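Local coordinates for protein phosphatase YwpJ (Bacillus subtilis, PDB 1NRW) that removes phosphate in vitro from phosphorylated five- and six-carbon sugars and nucleoside monophosphates, and less efficiently from flavin mononucleotide, with magnesium as cofactor, at residues 113-118 with 155-160; 101-106 with 176-181; 5-10 with 36-41. One frame throughout, in Å; residues are numbered along the deposited sequence.

Contact 1. Residues 113-118 with 155-160; sequences YTPQNG and AYINSF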
loop_
_atom_site.group_PDB
_atom_site.type_symbol
_atom_site.label_atom_id
_atom_site.label_comp_id
_atom_site.label_asym_id
_atom_site.label_seq_id
_atom_site.Cartn_x
_atom_site.Cartn_y
_atom_site.Cartn_z
ATOM N N TYR A 113 -0.652 -14.141 5.956
ATOM C CA TYR A 113 -1.106 -14.965 7.069
ATOM C C TYR A 113 -1.916 -14.163 8.068
ATOM O O TYR A 113 -1.592 -13.020 8.368
ATOM C CB TYR A 113 0.100 -15.603 7.760
ATOM C CG TYR A 113 0.795 -16.612 6.886
ATOM C CD1 TYR A 113 0.229 -17.867 6.658
ATOM C CD2 TYR A 113 2.000 -16.303 6.246
ATOM C CE1 TYR A 113 0.837 -18.786 5.818
ATOM C CE2 TYR A 113 2.617 -17.218 5.400
ATOM C CZ TYR A 113 2.029 -18.457 5.190
ATOM O OH TYR A 113 2.623 -19.369 4.351
ATOM N N THR A 114 -2.976 -14.773 8.586
ATOM C CA THR A 114 -3.827 -14.100 9.550
ATOM C C THR A 114 -4.713 -15.099 10.285
ATOM O O THR A 114 -5.099 -16.124 9.727
ATOM C CB THR A 114 -4.748 -13.055 8.857
ATOM O OG1 THR A 114 -5.605 -12.448 9.830
ATOM C CG2 THR A 114 -5.607 -13.722 7.785
ATOM N N PRO A 115 -5.017 -14.819 11.558
ATOM C CA PRO A 115 -5.872 -15.692 12.369
ATOM C C PRO A 115 -7.329 -15.208 12.348
ATOM O O PRO A 115 -8.213 -15.848 12.915
ATOM C CB PRO A 115 -5.252 -15.576 13.751
ATOM C CG PRO A 115 -4.854 -14.132 13.795
ATOM C CD PRO A 115 -4.258 -13.889 12.417
ATOM N N GLN A 116 -7.574 -14.075 11.693
ATOM C CA GLN A 116 -8.919 -13.508 11.619
ATOM C C GLN A 116 -9.868 -14.281 10.700
ATOM O O GLN A 116 -9.432 -14.963 9.770
ATOM C CB GLN A 116 -8.850 -12.049 11.151
ATOM C CG GLN A 116 -8.720 -11.010 12.259
ATOM C CD GLN A 116 -7.575 -11.281 13.211
ATOM O OE1 GLN A 116 -7.779 -11.758 14.324
ATOM N NE2 GLN A 116 -6.363 -10.980 12.776
ATOM N N ASN A 117 -11.170 -14.184 10.969
ATOM C CA ASN A 117 -12.149 -14.854 10.120
ATOM C C ASN A 117 -12.614 -13.896 9.017
ATOM O O ASN A 117 -12.165 -12.748 8.948
ATOM C CB ASN A 117 -13.353 -15.380 10.936
ATOM C CG ASN A 117 -14.121 -14.285 11.662
ATOM O OD1 ASN A 117 -14.274 -13.170 11.165
ATOM N ND2 ASN A 117 -14.642 -14.617 12.845
ATOM N N GLY A 118 -13.502 -14.376 8.152
ATOM C CA GLY A 118 -13.984 -13.563 7.049
ATOM C C GLY A 118 -14.591 -12.224 7.420
ATOM O O GLY A 118 -14.278 -11.201 6.801
ATOM N N ALA A 155 -4.087 -16.745 4.220
ATOM C CA ALA A 155 -3.782 -18.091 4.676
ATOM C C ALA A 155 -4.045 -18.038 6.173
ATOM O O ALA A 155 -3.491 -17.195 6.876
ATOM C CB ALA A 155 -2.326 -18.425 4.401
ATOM N N TYR A 156 -4.904 -18.926 6.659
ATOM C CA TYR A 156 -5.252 -18.951 8.072
ATOM C C TYR A 156 -4.228 -19.627 8.969
ATOM O O TYR A 156 -3.618 -20.631 8.597
ATOM C CB TYR A 156 -6.600 -19.650 8.266
ATOM C CG TYR A 156 -6.946 -19.899 9.719
ATOM C CD1 TYR A 156 -7.431 -18.872 10.528
ATOM C CD2 TYR A 156 -6.752 -21.155 10.294
ATOM C CE1 TYR A 156 -7.713 -19.090 11.876
ATOM C CE2 TYR A 156 -7.029 -21.384 11.640
ATOM C CZ TYR A 156 -7.510 -20.348 12.425
ATOM O OH TYR A 156 -7.779 -20.567 13.757
ATOM N N ILE A 157 -4.050 -19.059 10.157
ATOM C CA ILE A 157 -3.153 -19.608 11.166
ATOM C C ILE A 157 -3.874 -19.474 12.504
ATOM O O ILE A 157 -4.614 -18.513 12.723
ATOM C CB ILE A 157 -1.796 -18.854 11.245
ATOM C CG1 ILE A 157 -2.027 -17.369 11.535
ATOM C CG2 ILE A 157 -1.011 -19.056 9.957
ATOM C CD1 ILE A 157 -0.745 -16.593 11.782
ATOM N N ASN A 158 -3.678 -20.446 13.388
ATOM C CA ASN A 158 -4.313 -20.413 14.701
ATOM C C ASN A 158 -3.576 -19.418 15.586
ATOM O O ASN A 158 -4.182 -18.739 16.414
ATOM C CB ASN A 158 -4.276 -21.804 15.345
ATOM C CG ASN A 158 -4.991 -22.853 14.513
ATOM O OD1 ASN A 158 -6.198 -22.767 14.288
ATOM N ND2 ASN A 158 -4.244 -23.851 14.043
ATOM N N SER A 159 -2.262 -19.338 15.400
ATOM C CA SER A 159 -1.419 -18.431 16.170
ATOM C C SER A 159 -0.193 -18.035 15.356
ATOM O O SER A 159 0.263 -18.793 14.502
ATOM C CB SER A 159 -0.966 -19.097 17.470
ATOM O OG SER A 159 -0.116 -18.239 18.210
ATOM N N PHE A 160 0.337 -16.847 15.632
ATOM C CA PHE A 160 1.516 -16.338 14.934
ATOM C C PHE A 160 2.666 -17.317 15.135
ATOM O O PHE A 160 3.615 -17.354 14.355
ATOM C CB PHE A 160 1.910 -14.971 15.502
ATOM C CG PHE A 160 2.554 -15.044 16.860
ATOM C CD1 PHE A 160 3.941 -15.030 16.988
ATOM C CD2 PHE A 160 1.778 -15.166 18.008
ATOM C CE1 PHE A 160 4.548 -15.139 18.241
ATOM C CE2 PHE A 160 2.372 -15.275 19.267
ATOM C CZ PHE A 160 3.760 -15.262 19.384
#
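Tyr-113 and Ala-155 form the first of two parallel bridges between residues 113-118 and 155-160, and the tyrosine can be followed outward. Its CB passes the carbonyl oxygen of Ala-155; CG stands beside the backbone N, anti to the carbonyl carbon (chi1 -67°). Tyr-113 CD1 meets two methyl groups, Ala-155 CB at 3.5 Å and Ile-157 CG2 at 3.7 Å, the isoleucine side chain crossing the tyrosine at about a right angle. CE1 still touches Ala-155 CB, and OH hydrogen-bonds to Ser-110 OG.

The backbone hydrogen bonds centre on Thr-114. Thr-114 N donates to Ala-155 O (3.0 Å), and Thr-114 O accepts from Ile-157 N (3.1 Å). Beyond the bridges, Pro-115 O lies in the plane of the Tyr-156 ring at its edge, 3.4 Å from Tyr-156 CE1. Thr-114 OG1 receives Gln-116 N in an ST turn and is also hydrogen-bonded to Tyr-104 O.

Strand 154-156 borders the six-stranded sheet, consistent with the cap domain of Cof-type phosphatases. The pairing there is short, resting on two N-H...O bonds and apolar contacts; the buried Ile-157 O, without a hydrogen-bond partner in the model, receives a CA-H...O contact from Pro-115.

Contact 2. Residues 101-106 with 176-181; sequences NYYYEV and LGFSFF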
loop_
_atom_site.group_PDB
_atom_site.type_symbol
_atom_site.label_atom_id
_atom_site.label_comp_id
_atom_site.label_asym_id
_atom_site.label_seq_id
_atom_site.Cartn_x
_atom_site.Cartn_y
_atom_site.Cartn_z
ATOM N N ASN A 101 -5.032 -8.575 21.433
ATOM C CA ASN A 101 -6.290 -8.624 20.698
ATOM C C ASN A 101 -6.447 -7.699 19.492
ATOM O O ASN A 101 -7.537 -7.195 19.225
ATOM C CB ASN A 101 -7.442 -8.397 21.676
ATOM C CG ASN A 101 -7.365 -9.320 22.872
ATOM O OD1 ASN A 101 -7.364 -10.541 22.719
ATOM N ND2 ASN A 101 -7.288 -8.745 24.068
ATOM N N TYR A 102 -5.358 -7.465 18.772
ATOM C CA TYR A 102 -5.420 -6.653 17.563
ATOM C C TYR A 102 -5.656 -7.629 16.421
ATOM O O TYR A 102 -5.202 -8.771 16.493
ATOM C CB TYR A 102 -4.080 -5.963 17.295
ATOM C CG TYR A 102 -3.759 -4.802 18.196
ATOM C CD1 TYR A 102 -4.123 -3.498 17.844
ATOM C CD2 TYR A 102 -3.080 -5.000 19.395
ATOM C CE1 TYR A 102 -3.812 -2.418 18.671
ATOM C CE2 TYR A 102 -2.767 -3.936 20.227
ATOM C CZ TYR A 102 -3.134 -2.650 19.861
ATOM O OH TYR A 102 -2.822 -1.606 20.694
ATOM N N TYR A 103 -6.378 -7.208 15.386
ATOM C CA TYR A 103 -6.539 -8.068 14.220
ATOM C C TYR A 103 -5.212 -7.806 13.513
ATOM O O TYR A 103 -4.668 -6.705 13.623
ATOM C CB TYR A 103 -7.652 -7.590 13.279
ATOM C CG TYR A 103 -9.072 -7.720 13.769
ATOM C CD1 TYR A 103 -9.377 -8.403 14.945
ATOM C CD2 TYR A 103 -10.120 -7.140 13.050
ATOM C CE1 TYR A 103 -10.695 -8.498 15.397
ATOM C CE2 TYR A 103 -11.436 -7.232 13.490
ATOM C CZ TYR A 103 -11.716 -7.907 14.665
ATOM O OH TYR A 103 -13.016 -7.965 15.118
ATOM N N TYR A 104 -4.679 -8.787 12.798
ATOM C CA TYR A 104 -3.429 -8.543 12.095
ATOM C C TYR A 104 -3.273 -9.387 10.843
ATOM O O TYR A 104 -3.891 -10.443 10.702
ATOM C CB TYR A 104 -2.231 -8.729 13.048
ATOM C CG TYR A 104 -1.966 -10.147 13.504
ATOM C CD1 TYR A 104 -1.215 -11.025 12.717
ATOM C CD2 TYR A 104 -2.462 -10.613 14.721
ATOM C CE1 TYR A 104 -0.963 -12.328 13.131
ATOM C CE2 TYR A 104 -2.217 -11.918 15.148
ATOM C CZ TYR A 104 -1.468 -12.768 14.347
ATOM O OH TYR A 104 -1.225 -14.058 14.755
ATOM N N GLU A 105 -2.464 -8.890 9.914
ATOM C CA GLU A 105 -2.211 -9.583 8.662
ATOM C C GLU A 105 -0.705 -9.536 8.451
ATOM O O GLU A 105 -0.085 -8.487 8.632
ATOM C CB GLU A 105 -2.931 -8.881 7.506
ATOM C CG GLU A 105 -4.448 -8.824 7.683
ATOM C CD GLU A 105 -5.154 -8.141 6.525
ATOM O OE1 GLU A 105 -4.488 -7.827 5.512
ATOM O OE2 GLU A 105 -6.380 -7.925 6.625
ATOM N N VAL A 106 -0.125 -10.673 8.084
ATOM C CA VAL A 106 1.316 -10.758 7.871
ATOM C C VAL A 106 1.624 -10.977 6.395
ATOM O O VAL A 106 1.357 -12.043 5.837
ATOM C CB VAL A 106 1.932 -11.916 8.696
ATOM C CG1 VAL A 106 3.456 -11.863 8.616
ATOM C CG2 VAL A 106 1.477 -11.820 10.156
ATOM N N LEU A 176 0.364 -5.628 9.244
ATOM C CA LEU A 176 -0.736 -4.691 9.439
ATOM C C LEU A 176 -1.443 -5.022 10.752
ATOM O O LEU A 176 -1.738 -6.185 11.023
ATOM C CB LEU A 176 -1.728 -4.783 8.270
ATOM C CG LEU A 176 -2.981 -3.890 8.317
ATOM C CD1 LEU A 176 -3.474 -3.633 6.902
ATOM C CD2 LEU A 176 -4.076 -4.546 9.165
ATOM N N GLY A 177 -1.668 -3.994 11.565
ATOM C CA GLY A 177 -2.368 -4.143 12.830
ATOM C C GLY A 177 -3.649 -3.333 12.738
ATOM O O GLY A 177 -3.646 -2.238 12.182
ATOM N N PHE A 178 -4.742 -3.852 13.290
ATOM C CA PHE A 178 -6.029 -3.167 13.213
ATOM C C PHE A 178 -6.806 -3.261 14.519
ATOM O O PHE A 178 -6.741 -4.273 15.215
ATOM C CB PHE A 178 -6.857 -3.804 12.088
ATOM C CG PHE A 178 -8.295 -3.347 12.026
ATOM C CD1 PHE A 178 -8.698 -2.390 11.096
ATOM C CD2 PHE A 178 -9.254 -3.906 12.870
ATOM C CE1 PHE A 178 -10.039 -1.997 11.000
ATOM C CE2 PHE A 178 -10.599 -3.524 12.787
ATOM C CZ PHE A 178 -10.991 -2.568 11.850
ATOM N N SER A 179 -7.537 -2.196 14.838
ATOM C CA SER A 179 -8.390 -2.176 16.024
ATOM C C SER A 179 -9.498 -1.145 15.851
ATOM O O SER A 179 -9.263 -0.057 15.329
ATOM C CB SER A 179 -7.600 -1.837 17.288
ATOM O OG SER A 179 -8.453 -1.900 18.420
ATOM N N PHE A 180 -10.707 -1.496 16.281
ATOM C CA PHE A 180 -11.842 -0.580 16.196
ATOM C C PHE A 180 -11.708 0.526 17.234
ATOM O O PHE A 180 -12.340 1.577 17.120
ATOM C CB PHE A 180 -13.156 -1.314 16.487
ATOM C CG PHE A 180 -13.593 -2.251 15.406
ATOM C CD1 PHE A 180 -13.993 -1.767 14.168
ATOM C CD2 PHE A 180 -13.642 -3.621 15.640
ATOM C CE1 PHE A 180 -14.443 -2.638 13.176
ATOM C CE2 PHE A 180 -14.090 -4.498 14.655
ATOM C CZ PHE A 180 -14.491 -4.004 13.422
ATOM N N PHE A 181 -10.876 0.285 18.243
ATOM C CA PHE A 181 -10.719 1.217 19.355
ATOM C C PHE A 181 -9.581 2.224 19.306
ATOM O O PHE A 181 -8.407 1.863 19.211
ATOM C CB PHE A 181 -10.645 0.403 20.642
ATOM C CG PHE A 181 -11.747 -0.605 20.758
ATOM C CD1 PHE A 181 -13.056 -0.194 20.999
ATOM C CD2 PHE A 181 -11.494 -1.958 20.559
ATOM C CE1 PHE A 181 -14.098 -1.117 21.036
ATOM C CE2 PHE A 181 -12.528 -2.889 20.592
ATOM C CZ PHE A 181 -13.834 -2.467 20.831
HETATM O O HOH W 1 -8.851 -4.466 19.407
#
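Tyr-103 and Phe-178 meet through different first torsions: the tyrosine CG lies anti to its carbonyl carbon (chi1 -70°), the phenylalanine CG anti to its backbone N (chi1 171°). Both leave the same face of the sheet from a hydrogen-bonded pair, and the side chains lie side by side, pointing the same way. Their rings are nearly parallel, with planes at 12°, yet slid so far apart that they barely overlap; the closest atoms are Tyr-103 CD2 and Phe-178 CD2, 3.4 Å from each other. Phe-180 completes an aromatic cluster. Phe-180 CE2 reaches Tyr-103 OH at 3.7 Å, the hydroxyl lying near the plane of the Phe-180 ring at its edge, whereas Phe-178 CE2 sits 3.8 Å above the Phe-180 ring, over its centre.

Beneath the rings the backbones pair antiparallel. Tyr-103 and Phe-178 exchange two backbone hydrogen bonds, as do Glu-105 and Leu-176. Between these pairs, Tyr-104 faces Gly-177 in a non-hydrogen-bonded pair, and Tyr-104 CB is 3.3 Å from Leu-176 O.

Where the pairing ends, Ser-179 CB packs 3.9 Å from Tyr-102 CD1, and Ser-179 OG both accepts Phe-181 N in an ST turn and shares a water with Asn-101 O. The Tyr-102 hydroxyl hydrogen-bonds to Lys-184 O.

These strands are the central pair of the six-stranded sheet, consistent with the cap domain of Cof-type phosphatases; the side chain of Leu-176 comes within about 7 Å of Gly-45 of the phosphate site. Chemically, four N-H...O bonds join the strands, the aromatic cluster packs on one face, and on the other Tyr-104 packs against helix 87-99, its hydroxyl satisfied by the carboxylate of Glu-98 (OE1).

Contact 3. Residues 5-10 with 36-41; sequences KLIAID and DGIEVV. With CA (calcium ion), chain D.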
loop_
_atom_site.group_PDB
_atom_site.type_symbol
_atom_site.label_atom_id
_atom_site.label_comp_id
_atom_site.label_asym_id
_atom_site.label_seq_id
_atom_site.Cartn_x
_atom_site.Cartn_y
_atom_site.Cartn_z
ATOM N N LYS A 5 10.281 11.348 -15.774
ATOM C CA LYS A 5 10.724 10.105 -16.389
ATOM C C LYS A 5 10.192 8.898 -15.619
ATOM O O LYS A 5 10.170 7.782 -16.135
ATOM C CB LYS A 5 12.252 10.050 -16.443
ATOM C CG LYS A 5 12.868 10.919 -17.534
ATOM C CD LYS A 5 14.369 10.681 -17.635
ATOM C CE LYS A 5 14.971 11.385 -18.846
ATOM N NZ LYS A 5 14.767 12.860 -18.804
ATOM N N LEU A 6 9.770 9.135 -14.382
ATOM C CA LEU A 6 9.228 8.077 -13.534
ATOM C C LEU A 6 8.065 8.634 -12.717
ATOM O O LEU A 6 8.161 9.719 -12.141
ATOM C CB LEU A 6 10.317 7.532 -12.597
ATOM C CG LEU A 6 9.955 6.352 -11.680
ATOM C CD1 LEU A 6 11.228 5.684 -11.185
ATOM C CD2 LEU A 6 9.121 6.830 -10.502
ATOM N N ILE A 7 6.962 7.893 -12.680
ATOM C CA ILE A 7 5.790 8.318 -11.926
ATOM C C ILE A 7 5.329 7.184 -11.019
ATOM O O ILE A 7 5.033 6.089 -11.496
ATOM C CB ILE A 7 4.627 8.707 -12.868
ATOM C CG1 ILE A 7 5.070 9.856 -13.781
ATOM C CG2 ILE A 7 3.403 9.113 -12.056
ATOM C CD1 ILE A 7 4.099 10.159 -14.896
ATOM N N ALA A 8 5.293 7.452 -9.714
ATOM C CA ALA A 8 4.867 6.469 -8.715
ATOM C C ALA A 8 3.401 6.741 -8.380
ATOM O O ALA A 8 3.030 7.873 -8.064
ATOM C CB ALA A 8 5.731 6.589 -7.465
ATOM N N ILE A 9 2.579 5.695 -8.430
ATOM C CA ILE A 9 1.142 5.840 -8.191
ATOM C C ILE A 9 0.612 4.899 -7.111
ATOM O O ILE A 9 0.744 3.686 -7.228
ATOM C CB ILE A 9 0.359 5.548 -9.500
ATOM C CG1 ILE A 9 0.941 6.382 -10.643
ATOM C CG2 ILE A 9 -1.127 5.857 -9.319
ATOM C CD1 ILE A 9 0.339 6.063 -12.007
ATOM N N ASP A 10 0.013 5.465 -6.070
ATOM C CA ASP A 10 -0.562 4.669 -4.988
ATOM C C ASP A 10 -1.737 3.870 -5.563
ATOM O O ASP A 10 -2.352 4.282 -6.548
ATOM C CB ASP A 10 -1.018 5.607 -3.868
ATOM C CG ASP A 10 -1.537 4.875 -2.653
ATOM O OD1 ASP A 10 -1.276 3.663 -2.478
ATOM O OD2 ASP A 10 -2.206 5.545 -1.849
ATOM N N ASP A 36 4.750 7.195 -23.734
ATOM C CA ASP A 36 5.636 8.358 -23.781
ATOM C C ASP A 36 7.029 8.017 -23.261
ATOM O O ASP A 36 7.897 8.885 -23.189
ATOM C CB ASP A 36 5.089 9.515 -22.938
ATOM C CG ASP A 36 3.899 10.198 -23.575
ATOM O OD1 ASP A 36 3.800 10.189 -24.821
ATOM O OD2 ASP A 36 3.072 10.765 -22.827
ATOM N N GLY A 37 7.240 6.760 -22.886
ATOM C CA GLY A 37 8.540 6.355 -22.376
ATOM C C GLY A 37 8.742 6.622 -20.894
ATOM O O GLY A 37 9.872 6.596 -20.397
ATOM N N ILE A 38 7.651 6.879 -20.179
ATOM C CA ILE A 38 7.723 7.140 -18.746
ATOM C C ILE A 38 7.616 5.824 -17.978
ATOM O O ILE A 38 6.770 4.987 -18.284
ATOM C CB ILE A 38 6.572 8.077 -18.285
ATOM C CG1 ILE A 38 6.683 9.431 -18.990
ATOM C CG2 ILE A 38 6.616 8.261 -16.771
ATOM C CD1 ILE A 38 5.515 10.370 -18.713
ATOM N N GLU A 39 8.483 5.638 -16.990
ATOM C CA GLU A 39 8.444 4.430 -16.179
ATOM C C GLU A 39 7.319 4.611 -15.164
ATOM O O GLU A 39 7.334 5.555 -14.374
ATOM C CB GLU A 39 9.769 4.227 -15.441
ATOM C CG GLU A 39 10.981 4.004 -16.341
ATOM C CD GLU A 39 10.953 2.669 -17.065
ATOM O OE1 GLU A 39 10.118 1.805 -16.721
ATOM O OE2 GLU A 39 11.782 2.475 -17.978
ATOM N N VAL A 40 6.340 3.715 -15.194
ATOM C CA VAL A 40 5.224 3.803 -14.262
ATOM C C VAL A 40 5.355 2.764 -13.163
ATOM O O VAL A 40 5.585 1.581 -13.433
ATOM C CB VAL A 40 3.870 3.611 -14.979
ATOM C CG1 VAL A 40 2.738 3.588 -13.950
ATOM C CG2 VAL A 40 3.651 4.745 -15.981
ATOM N N VAL A 41 5.210 3.218 -11.922
ATOM C CA VAL A 41 5.306 2.345 -10.763
ATOM C C VAL A 41 4.062 2.480 -9.894
ATOM O O VAL A 41 3.619 3.591 -9.607
ATOM C CB VAL A 41 6.539 2.706 -9.904
ATOM C CG1 VAL A 41 6.721 1.681 -8.794
ATOM C CG2 VAL A 41 7.775 2.790 -10.788
HETATM CA CA CA D . -4.081 4.957 -0.437
HETATM O O HOH W 2 11.600 7.064 -18.402
HETATM O O HOH W 3 -6.337 4.891 0.615
#
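Ile-7 and Ile-38 meet methyl to methyl, their side chains set at a slant to each other: Ile-7 CD1 and Ile-38 CG2 are 3.7 Å apart, and the same CG2 also touches Ile-7 CG1. Further along, Ile-9 and Val-40 repeat this slanted approach, with Ile-9 CD1 4.0 Å from Val-40 CG1. Ile-7 and Val-40 belong to the sheet face packed by helices 279-286 and 24-35. On the face of Leu-6, Ala-8 and Val-41, which helix 217-227 covers, Leu-6 CD2 lies 4.3 Å from Val-41 CG2. Glu-39, on that face too, brings CB to 3.6 Å from Lys-5 O, and its OE1 hydrogen-bonds to Trp-63.

The strands run parallel, 17° apart, and backbone hydrogen bonds alternate between them: Glu-39 N to Lys-5 O, Ile-7 N to Glu-39 O, Val-41 N to Ile-7 O and Ile-9 N to Val-41 O. A water donates to both Lys-5 O and Gly-37 O, bridging the segments where Gly-37 closes the preceding helix in a Schellman motif.

Asp-10 extends past the paired residues, its CG anti to the backbone N (chi1 -176°). Asp-10 OD2 binds the calcium ion at 2.4 Å, while OD1 forms a salt bridge with Lys-217; Asp-12 O, Asp-240 OD1, Ser-241 OG and a water also bind the metal. By similarity Asp-10 is the nucleophile, and the calcium probably occupies the magnesium site. The pair is a beta-alpha-beta crossover of the Rossmann-like fold, and Asp-10 with Asp-12 forms the DxD motif that marks the haloacid dehalogenase superfamily.

In the fold
From the N terminus, contact 3 comes first: residues 5-10 and 36-41 close a largely helical loop and join two central strands of the eight-stranded sheet that carries the metal site. Only after it is complete does contact 2 open, at 101-106. Before 176-181 returns to close that longer loop, contact 1 opens and closes within it, so the two are nested and neither crosses contact 3. Contacts 1 and 2 touch and belong to the six-stranded sheet, probably the cap, where strand 103-108 lies between 112-114 and 172-178; contact 3 belongs to the core sheet. It lies on the opposite side of the chain's centre, its centre about 33 Å from that of contact 2.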